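Enoyl-CoA hydratase/carnithine racemase (PDB 4NEK) probably isomerises unsaturated fatty acyl-CoA thioesters, shifting a delta(3) double bond to delta(2), as a member of the crotonase-like enoyl-CoA hydratase/isomerase family. Local coordinates at the interface of chains A and B and the interface of chains A and C. Numbering follows the deposited sequence. Chains: chain A/B/C, Enoyl-CoA hydratase/carnithine racemase.

Contact 1: the interface of chains A and B. Residues chain A 120, 178, 180-181; chain B 160-162.
Three prolines form the apolar centre of this patch, one of a twin pair in a two-fold symmetric interface between two copies of the protein; it joins chains in the deposited hexamer and may help to hold trimers together. B:Pro161 lies between A:Pro120 and A:Pro178, touching the first through its backbone and the second through its ring. CG of A:Pro120 rests 3.7 Å from the carbonyl O of B:Pro161, while its CB meets the backbone of B:Phe162. The phenyl ring of B:Phe162 takes little part: with chi1 60° it turns back into its own chain, its edge toward the carbonyl O of B:Glu160. A:Pro178 crosses B:Glu160 obliquely, its CG 3.6 Å from the carboxylate carbon CD of that glutamate, which is extended beyond CG (chi2 177°) so that its aliphatic part and carboxylate both pass over the proline. Carboxylates make up the rim, and contact there is van der Waals. A:Glu180, bent at chi2 (-101°), comes tip to tip with B:Pro161, its OE1 3.6 Å from CD. Three acids gather here, a crowding of like charge that might raise their pKa values. The A:Asp181 and B:Glu160 carboxylates stand nearly perpendicular, with OD2 of A:Asp181 4.0 Å from OE2 of B:Glu160.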
loop_
_atom_site.group_PDB
_atom_site.type_symbol
_atom_site.label_atom_id
_atom_site.label_comp_id
_atom_site.label_asym_id
_atom_site.label_seq_id
_atom_site.Cartn_x
_atom_site.Cartn_y
_atom_site.Cartn_z
ATOM N N PRO A 120 1.739 14.200 -10.933
ATOM C CA PRO A 120 0.518 13.444 -11.053
ATOM C C PRO A 120 0.208 13.361 -12.540
ATOM O O PRO A 120 0.162 14.412 -13.219
ATOM C CB PRO A 120 -0.544 14.401 -10.520
ATOM C CG PRO A 120 0.155 15.227 -9.587
ATOM C CD PRO A 120 1.514 15.433 -10.181
ATOM N N PRO A 178 2.884 17.661 -7.134
ATOM C CA PRO A 178 2.074 18.524 -8.008
ATOM C C PRO A 178 2.949 19.290 -8.998
ATOM O O PRO A 178 3.946 19.870 -8.616
ATOM C CB PRO A 178 1.384 19.467 -7.019
ATOM C CG PRO A 178 1.340 18.710 -5.742
ATOM C CD PRO A 178 2.515 17.783 -5.716
ATOM N N GLU A 180 2.977 22.204 -10.346
ATOM C CA GLU A 180 3.399 23.565 -10.032
ATOM C C GLU A 180 4.585 23.599 -9.058
ATOM O O GLU A 180 5.240 24.591 -9.011
ATOM C CB GLU A 180 2.228 24.411 -9.474
ATOM C CG GLU A 180 1.690 23.940 -8.113
ATOM C CD GLU A 180 0.372 23.091 -8.110
ATOM O OE1 GLU A 180 0.100 22.241 -9.053
ATOM O OE2 GLU A 180 -0.382 23.200 -7.091
ATOM N N ASP A 181 4.822 22.552 -8.271
ATOM C CA ASP A 181 5.930 22.519 -7.310
ATOM C C ASP A 181 7.026 21.523 -7.691
ATOM O O ASP A 181 7.992 21.320 -6.953
ATOM C CB ASP A 181 5.422 22.109 -5.946
ATOM C CG ASP A 181 4.449 23.121 -5.343
ATOM O OD1 ASP A 181 4.574 24.334 -5.644
ATOM O OD2 ASP A 181 3.574 22.706 -4.544
ATOM N N GLU B 160 -4.566 21.034 -5.105
ATOM C CA GLU B 160 -3.514 20.312 -5.776
ATOM C C GLU B 160 -4.004 19.124 -6.584
ATOM O O GLU B 160 -4.881 18.378 -6.149
ATOM C CB GLU B 160 -2.496 19.821 -4.773
ATOM C CG GLU B 160 -1.596 20.942 -4.292
ATOM C CD GLU B 160 -0.601 20.490 -3.220
ATOM O OE1 GLU B 160 -0.665 19.293 -2.801
ATOM O OE2 GLU B 160 0.222 21.343 -2.795
ATOM N N PRO B 161 -3.433 18.934 -7.779
ATOM C CA PRO B 161 -3.823 17.814 -8.601
ATOM C C PRO B 161 -3.273 16.541 -8.031
ATOM O O PRO B 161 -2.345 16.584 -7.247
ATOM C CB PRO B 161 -3.170 18.120 -9.942
ATOM C CG PRO B 161 -2.043 18.981 -9.648
ATOM C CD PRO B 161 -2.480 19.805 -8.468
ATOM N N PHE B 162 -3.868 15.412 -8.379
ATOM C CA PHE B 162 -3.389 14.138 -7.887
ATOM C C PHE B 162 -3.589 13.108 -8.962
ATOM O O PHE B 162 -4.202 13.409 -9.984
ATOM C CB PHE B 162 -4.096 13.740 -6.579
ATOM C CG PHE B 162 -5.586 13.600 -6.695
ATOM C CD1 PHE B 162 -6.415 14.729 -6.591
ATOM C CD2 PHE B 162 -6.158 12.371 -6.921
ATOM C CE1 PHE B 162 -7.806 14.610 -6.706
ATOM C CE2 PHE B 162 -7.537 12.238 -7.051
ATOM C CZ PHE B 162 -8.358 13.362 -6.935
#

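Contact 2: the interface of chains A and C. Residues chain A 197, 200-201, 203-204, 207, 225, 229, 234-235; chain C 129, 132-135, 156.
C:Val134, C:Gly132 and A:Ile204 bury the most surface in this largely apolar interface, where a loop of one subunit packs against C-terminal helices of another. C:Val134 points CG1 into the partner, anti to its own carbonyl carbon (chi1 -55°). That methyl lies 3.9 Å from CG1 of A:Ile204 and also touches SG of A:Cys229 and CG1 of A:Val225, so it bridges two helices. The valine and A:Ile204 lie antiparallel, alongside one another. CG1 of A:Ile204, set anti to the carbonyl carbon by chi1 (-71°), meets CD of C:Pro135 at 3.7 Å, and the extended chi2 carries CD1 on between the carbonyl oxygens of C:Ile133 and C:Leu156 and the side chain of C:Ile129. C:Gly132, with positive phi (67°), offers bare backbone: its CA meets CB of A:Ala234 at 3.9 Å, and its carbonyl O lies 3.4 Å from CD1 of A:Ile200. A water sits 3.0 Å from the same O of C:Gly132; it also bonds to the carbonyl O of A:Cys229 and, at 3.1 Å, to the backbone N of A:Leu235, linking the chains by a polar route. On the other flank CD1 of C:Ile129 packs among A:Pro197, A:Ile200 and A:Leu201. In the fold, the segment after 3-10 helix 128-131 of chain C thus lies against helices 198-208, 215-230 and the start of 233-243 of chain A.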
loop_
_atom_site.group_PDB
_atom_site.type_symbol
_atom_site.label_atom_id
_atom_site.label_comp_id
_atom_site.label_asym_id
_atom_site.label_seq_id
_atom_site.Cartn_x
_atom_site.Cartn_y
_atom_site.Cartn_z
ATOM N N PRO A 197 29.268 16.617 1.200
ATOM C CA PRO A 197 30.625 16.634 0.743
ATOM C C PRO A 197 30.801 15.793 -0.495
ATOM O O PRO A 197 30.716 14.588 -0.433
ATOM C CB PRO A 197 31.413 16.039 1.929
ATOM C CG PRO A 197 30.435 15.286 2.713
ATOM C CD PRO A 197 29.147 16.006 2.537
ATOM N N ILE A 200 32.996 12.450 -0.738
ATOM C CA ILE A 200 32.356 11.331 -0.054
ATOM C C ILE A 200 31.086 10.855 -0.771
ATOM O O ILE A 200 30.857 9.647 -0.960
ATOM C CB ILE A 200 31.910 11.723 1.344
ATOM C CG1 ILE A 200 33.040 12.370 2.118
ATOM C CG2 ILE A 200 31.377 10.496 2.072
ATOM C CD1 ILE A 200 34.295 11.531 2.211
ATOM N N LEU A 201 30.245 11.799 -1.167
ATOM C CA LEU A 201 28.980 11.460 -1.828
ATOM C C LEU A 201 29.189 10.602 -3.067
ATOM O O LEU A 201 28.491 9.629 -3.291
ATOM C CB LEU A 201 28.239 12.730 -2.230
ATOM C CG LEU A 201 26.792 12.514 -2.630
ATOM C CD1 LEU A 201 25.972 11.780 -1.574
ATOM C CD2 LEU A 201 26.136 13.842 -2.864
ATOM N N GLN A 203 31.679 8.622 -3.586
ATOM C CA GLN A 203 32.109 7.289 -3.176
ATOM C C GLN A 203 30.900 6.457 -2.759
ATOM O O GLN A 203 30.834 5.249 -3.009
ATOM C CB GLN A 203 33.057 7.386 -1.979
ATOM C CG GLN A 203 34.414 7.982 -2.278
ATOM C CD GLN A 203 35.164 7.153 -3.297
ATOM O OE1 GLN A 203 35.313 5.952 -3.135
ATOM N NE2 GLN A 203 35.621 7.786 -4.361
ATOM N N ILE A 204 29.961 7.095 -2.069
ATOM C CA ILE A 204 28.748 6.407 -1.663
ATOM C C ILE A 204 27.964 5.916 -2.889
ATOM O O ILE A 204 27.550 4.772 -2.939
ATOM C CB ILE A 204 27.870 7.304 -0.775
ATOM C CG1 ILE A 204 28.565 7.454 0.578
ATOM C CG2 ILE A 204 26.504 6.674 -0.567
ATOM C CD1 ILE A 204 27.850 8.376 1.537
ATOM N N LEU A 207 29.800 2.989 -4.470
ATOM C CA LEU A 207 29.578 1.737 -3.745
ATOM C C LEU A 207 28.168 1.183 -3.994
ATOM O O LEU A 207 27.979 -0.004 -4.247
ATOM C CB LEU A 207 29.794 1.960 -2.265
ATOM C CG LEU A 207 31.265 2.056 -1.847
ATOM C CD1 LEU A 207 31.318 2.631 -0.446
ATOM C CD2 LEU A 207 31.972 0.727 -1.914
ATOM N N VAL A 225 37.362 1.860 1.873
ATOM C CA VAL A 225 36.999 3.252 1.572
ATOM C C VAL A 225 36.790 4.049 2.870
ATOM O O VAL A 225 37.334 5.141 3.052
ATOM C CB VAL A 225 35.709 3.318 0.771
ATOM C CG1 VAL A 225 35.312 4.763 0.548
ATOM C CG2 VAL A 225 35.869 2.580 -0.543
ATOM N N CYS A 229 38.190 7.802 4.706
ATOM C CA CYS A 229 37.351 8.896 5.215
ATOM C C CYS A 229 37.668 9.400 6.597
ATOM O O CYS A 229 37.443 10.580 6.911
ATOM C CB CYS A 229 35.886 8.471 5.240
ATOM S SG CYS A 229 35.287 8.009 3.593
ATOM N N ALA A 234 36.287 16.208 5.260
ATOM C CA ALA A 234 34.820 16.263 5.416
ATOM C C ALA A 234 34.390 15.885 6.813
ATOM O O ALA A 234 33.593 16.580 7.456
ATOM C CB ALA A 234 34.183 15.371 4.406
ATOM N N LEU A 235 34.972 14.805 7.320
ATOM C CA LEU A 235 34.756 14.428 8.695
ATOM C C LEU A 235 35.186 15.572 9.605
ATOM O O LEU A 235 34.524 15.905 10.608
ATOM C CB LEU A 235 35.541 13.160 9.026
ATOM C CG LEU A 235 35.570 12.694 10.496
ATOM C CD1 LEU A 235 34.182 12.600 11.118
ATOM C CD2 LEU A 235 36.238 11.328 10.597
ATOM N N ILE C 129 26.707 10.084 5.422
ATOM C CA ILE C 129 27.065 11.213 4.573
ATOM C C ILE C 129 27.195 12.508 5.348
ATOM O O ILE C 129 28.042 13.358 5.029
ATOM C CB ILE C 129 26.053 11.403 3.423
ATOM C CG1 ILE C 129 26.487 12.522 2.466
ATOM C CG2 ILE C 129 24.671 11.726 3.924
ATOM C CD1 ILE C 129 27.884 12.349 1.887
ATOM N N GLY C 132 30.553 12.977 6.845
ATOM C CA GLY C 132 31.688 12.820 5.931
ATOM C C GLY C 132 32.238 11.401 5.798
ATOM O O GLY C 132 33.420 11.202 5.483
ATOM N N ILE C 133 31.409 10.403 6.056
ATOM C CA ILE C 133 31.854 9.035 5.901
ATOM C C ILE C 133 30.904 8.222 5.023
ATOM O O ILE C 133 29.879 8.710 4.593
ATOM C CB ILE C 133 32.064 8.385 7.263
ATOM C CG1 ILE C 133 30.767 8.350 8.046
ATOM C CG2 ILE C 133 33.103 9.183 8.050
ATOM C CD1 ILE C 133 30.880 7.628 9.376
ATOM N N VAL C 134 31.271 6.976 4.768
ATOM C CA VAL C 134 30.467 6.088 3.983
ATOM C C VAL C 134 29.782 5.026 4.821
ATOM O O VAL C 134 30.142 4.769 5.964
ATOM C CB VAL C 134 31.294 5.393 2.881
ATOM C CG1 VAL C 134 32.008 6.443 2.026
ATOM C CG2 VAL C 134 32.260 4.358 3.465
ATOM N N PRO C 135 28.761 4.399 4.240
ATOM C CA PRO C 135 28.014 3.399 4.961
ATOM C C PRO C 135 28.799 2.136 5.108
ATOM O O PRO C 135 29.631 1.781 4.273
ATOM C CB PRO C 135 26.821 3.123 4.056
ATOM C CG PRO C 135 26.730 4.279 3.146
ATOM C CD PRO C 135 28.145 4.705 2.943
ATOM N N LEU C 156 20.860 7.012 2.093
ATOM C CA LEU C 156 22.293 7.014 2.122
ATOM C C LEU C 156 22.922 8.250 1.546
ATOM O O LEU C 156 24.006 8.655 1.986
ATOM C CB LEU C 156 22.821 5.813 1.363
ATOM C CG LEU C 156 22.381 4.451 1.907
ATOM C CD1 LEU C 156 23.031 3.326 1.136
ATOM C CD2 LEU C 156 22.713 4.292 3.382
HETATM O O HOH W 1 36.078 12.552 5.429
#

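Contact 3: the interface of chains A and C. Residues chain A 207, 213, 215, 218-219, 222; chain C 84, 112, 135-141.
In this crotonase-family protein, A:Glu222 on helix 215-230 buries more surface than any other residue of the patch, its carboxylate capping the start of helix 139-147 in the neighbouring subunit. That helix follows C:Glu136, poorly ordered here but likely the catalytic acid of the isomerases. The A:Glu222 chain is extended beyond CG (chi2 174°). OE1 of A:Glu222 accepts from the backbone N of C:Gly138 at 2.6 Å through its syn lone pair. OE2 of A:Glu222 takes two donors from C:Ser140: the hydroxyl OG, 2.5 Å away on the anti lone pair, and the backbone N, 3.0 Å away and nearly along the C-O axis. The helix N-terminus would be expected to stabilise a negative charge here. C:Ser140 OG also accepts from NH1 of A:Arg218 at 2.9 Å, in the guanidinium plane, so the hydroxyl links arginine and glutamate, accepting from one and donating to the other. C:Gln141 pairs its amide with the backbone of A:Glu213: NE2 donates to O at 3.0 Å, in the carbonyl plane, whereas OE1 receives N from above its own carbonyl plane. That OE1 also sits over one face of the A:Arg218 guanidinium, the amide and guanidinium planes 82° apart. A salt bridge steadies the arginine, OE2 of A:Glu213 to NE of A:Arg218 2.7 Å. CD2 of A:Leu219 packs on the C:Ala137 and C:Gly138 backbone, and A:Ile215 meets CE1 of C:His112 tip to tip.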
loop_
_atom_site.group_PDB
_atom_site.type_symbol
_atom_site.label_atom_id
_atom_site.label_comp_id
_atom_site.label_asym_id
_atom_site.label_seq_id
_atom_site.Cartn_x
_atom_site.Cartn_y
_atom_site.Cartn_z
ATOM N N LEU A 207 29.800 2.989 -4.470
ATOM C CA LEU A 207 29.578 1.737 -3.745
ATOM C C LEU A 207 28.168 1.183 -3.994
ATOM O O LEU A 207 27.979 -0.004 -4.247
ATOM C CB LEU A 207 29.794 1.960 -2.265
ATOM C CG LEU A 207 31.265 2.056 -1.847
ATOM C CD1 LEU A 207 31.318 2.631 -0.446
ATOM C CD2 LEU A 207 31.972 0.727 -1.914
ATOM N N GLU A 213 28.077 -8.601 -4.447
ATOM C CA GLU A 213 29.139 -9.559 -4.306
ATOM C C GLU A 213 28.968 -10.315 -2.989
ATOM O O GLU A 213 28.149 -9.940 -2.180
ATOM C CB GLU A 213 30.452 -8.797 -4.348
ATOM C CG GLU A 213 30.659 -7.841 -3.195
ATOM C CD GLU A 213 31.769 -6.828 -3.483
ATOM O OE1 GLU A 213 32.813 -7.220 -4.057
ATOM O OE2 GLU A 213 31.611 -5.637 -3.119
ATOM N N ILE A 215 29.039 -11.157 0.707
ATOM C CA ILE A 215 28.891 -10.166 1.705
ATOM C C ILE A 215 30.230 -9.791 2.356
ATOM O O ILE A 215 30.473 -8.612 2.595
ATOM C CB ILE A 215 27.803 -10.593 2.748
ATOM C CG1 ILE A 215 27.368 -9.401 3.624
ATOM C CG2 ILE A 215 28.285 -11.726 3.626
ATOM C CD1 ILE A 215 26.803 -8.249 2.812
ATOM N N ARG A 218 32.089 -7.365 0.315
ATOM C CA ARG A 218 31.541 -6.033 0.350
ATOM C C ARG A 218 31.959 -5.339 1.635
ATOM O O ARG A 218 32.245 -4.150 1.639
ATOM C CB ARG A 218 30.017 -6.050 0.185
ATOM C CG ARG A 218 29.341 -4.677 0.293
ATOM C CD ARG A 218 29.960 -3.666 -0.681
ATOM N NE ARG A 218 29.694 -4.048 -2.056
ATOM C CZ ARG A 218 28.771 -3.502 -2.848
ATOM N NH1 ARG A 218 28.018 -2.489 -2.452
ATOM N NH2 ARG A 218 28.597 -3.998 -4.068
ATOM N N LEU A 219 31.970 -6.077 2.734
ATOM C CA LEU A 219 32.385 -5.482 4.017
ATOM C C LEU A 219 33.810 -4.963 3.941
ATOM O O LEU A 219 34.109 -3.858 4.375
ATOM C CB LEU A 219 32.295 -6.495 5.144
ATOM C CG LEU A 219 30.867 -6.873 5.516
ATOM C CD1 LEU A 219 30.855 -7.976 6.571
ATOM C CD2 LEU A 219 30.117 -5.663 6.033
ATOM N N GLU A 222 33.847 -1.780 1.642
ATOM C CA GLU A 222 33.331 -0.584 2.268
ATOM C C GLU A 222 34.336 -0.082 3.277
ATOM O O GLU A 222 34.616 1.118 3.355
ATOM C CB GLU A 222 32.029 -0.841 3.000
ATOM C CG GLU A 222 30.818 -1.031 2.107
ATOM C CD GLU A 222 29.551 -1.441 2.863
ATOM O OE1 GLU A 222 29.678 -1.962 4.005
ATOM O OE2 GLU A 222 28.434 -1.281 2.304
ATOM N N ILE C 84 30.136 -7.034 13.291
ATOM C CA ILE C 84 29.376 -7.068 12.051
ATOM C C ILE C 84 29.623 -8.371 11.310
ATOM O O ILE C 84 28.680 -9.035 10.887
ATOM C CB ILE C 84 29.781 -5.891 11.136
ATOM C CG1 ILE C 84 29.356 -4.542 11.775
ATOM C CG2 ILE C 84 29.133 -6.027 9.771
ATOM C CD1 ILE C 84 30.165 -3.328 11.310
ATOM N N HIS C 112 21.037 -8.177 8.061
ATOM C CA HIS C 112 21.622 -9.456 8.370
ATOM C C HIS C 112 20.753 -10.270 9.318
ATOM O O HIS C 112 21.072 -11.417 9.576
ATOM C CB HIS C 112 22.989 -9.259 8.973
ATOM C CG HIS C 112 23.866 -8.409 8.133
ATOM N ND1 HIS C 112 24.342 -8.825 6.909
ATOM C CD2 HIS C 112 24.276 -7.132 8.289
ATOM C CE1 HIS C 112 25.032 -7.851 6.359
ATOM N NE2 HIS C 112 25.001 -6.806 7.172
ATOM N N PRO C 135 28.761 4.399 4.240
ATOM C CA PRO C 135 28.014 3.399 4.961
ATOM C C PRO C 135 28.799 2.136 5.108
ATOM O O PRO C 135 29.631 1.781 4.273
ATOM C CB PRO C 135 26.821 3.123 4.056
ATOM C CG PRO C 135 26.730 4.279 3.146
ATOM C CD PRO C 135 28.145 4.705 2.943
ATOM N N GLU C 136 28.431 1.433 6.152
ATOM C CA GLU C 136 29.149 0.315 6.664
ATOM C C GLU C 136 28.165 -0.863 6.661
ATOM O O GLU C 136 26.985 -0.743 6.263
ATOM C CB GLU C 136 29.528 0.626 8.115
ATOM C CG GLU C 136 28.297 0.486 9.040
ATOM C CD GLU C 136 28.386 1.211 10.368
ATOM O OE1 GLU C 136 29.427 1.848 10.659
ATOM O OE2 GLU C 136 27.382 1.164 11.122
ATOM N N ALA C 137 28.667 -1.984 7.167
ATOM C CA ALA C 137 27.878 -3.178 7.393
ATOM C C ALA C 137 27.172 -3.707 6.146
ATOM O O ALA C 137 26.193 -4.473 6.267
ATOM C CB ALA C 137 26.896 -2.972 8.527
ATOM N N GLY C 138 27.718 -3.382 4.965
ATOM C CA GLY C 138 27.180 -3.901 3.707
ATOM C C GLY C 138 25.941 -3.167 3.241
ATOM O O GLY C 138 25.307 -3.596 2.290
ATOM N N SER C 139 25.614 -2.032 3.886
ATOM C CA SER C 139 24.388 -1.313 3.562
ATOM C C SER C 139 24.421 -0.731 2.138
ATOM O O SER C 139 23.367 -0.615 1.515
ATOM C CB SER C 139 24.097 -0.222 4.567
ATOM O OG SER C 139 25.243 0.584 4.724
ATOM N N SER C 140 25.601 -0.398 1.631
ATOM C CA SER C 140 25.736 0.026 0.233
ATOM C C SER C 140 25.229 -1.028 -0.750
ATOM O O SER C 140 24.936 -0.726 -1.891
ATOM C CB SER C 140 27.198 0.367 -0.117
ATOM O OG SER C 140 28.036 -0.798 -0.152
ATOM N N GLN C 141 25.151 -2.273 -0.304
ATOM C CA GLN C 141 24.600 -3.355 -1.125
ATOM C C GLN C 141 23.170 -3.730 -0.689
ATOM O O GLN C 141 22.287 -3.936 -1.525
ATOM C CB GLN C 141 25.535 -4.557 -0.988
ATOM C CG GLN C 141 25.143 -5.790 -1.743
ATOM C CD GLN C 141 26.310 -6.780 -1.828
ATOM O OE1 GLN C 141 27.377 -6.471 -2.370
ATOM N NE2 GLN C 141 26.107 -7.968 -1.314
HETATM O O HOH W 2 25.491 -2.463 -4.464
#

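Contacts 2 and 3 belong to the same A-C interface, their C-alpha centres about 13 Å apart, and they share A:Leu207 and C:Pro135. Helices 198-208 and 215-230 of chain A serve both, so the apolar packing of contact 2 passes directly into the polar network of contact 3. Contact 1 joins chain A to chain B and lies about 34 Å from contact 2 and 38 Å from contact 3, centre to centre. Chain A thus uses separate surfaces for two neighbours. In the deposited hexamer this is compatible with trimers, common in the crotonase family, meeting through two-fold contacts.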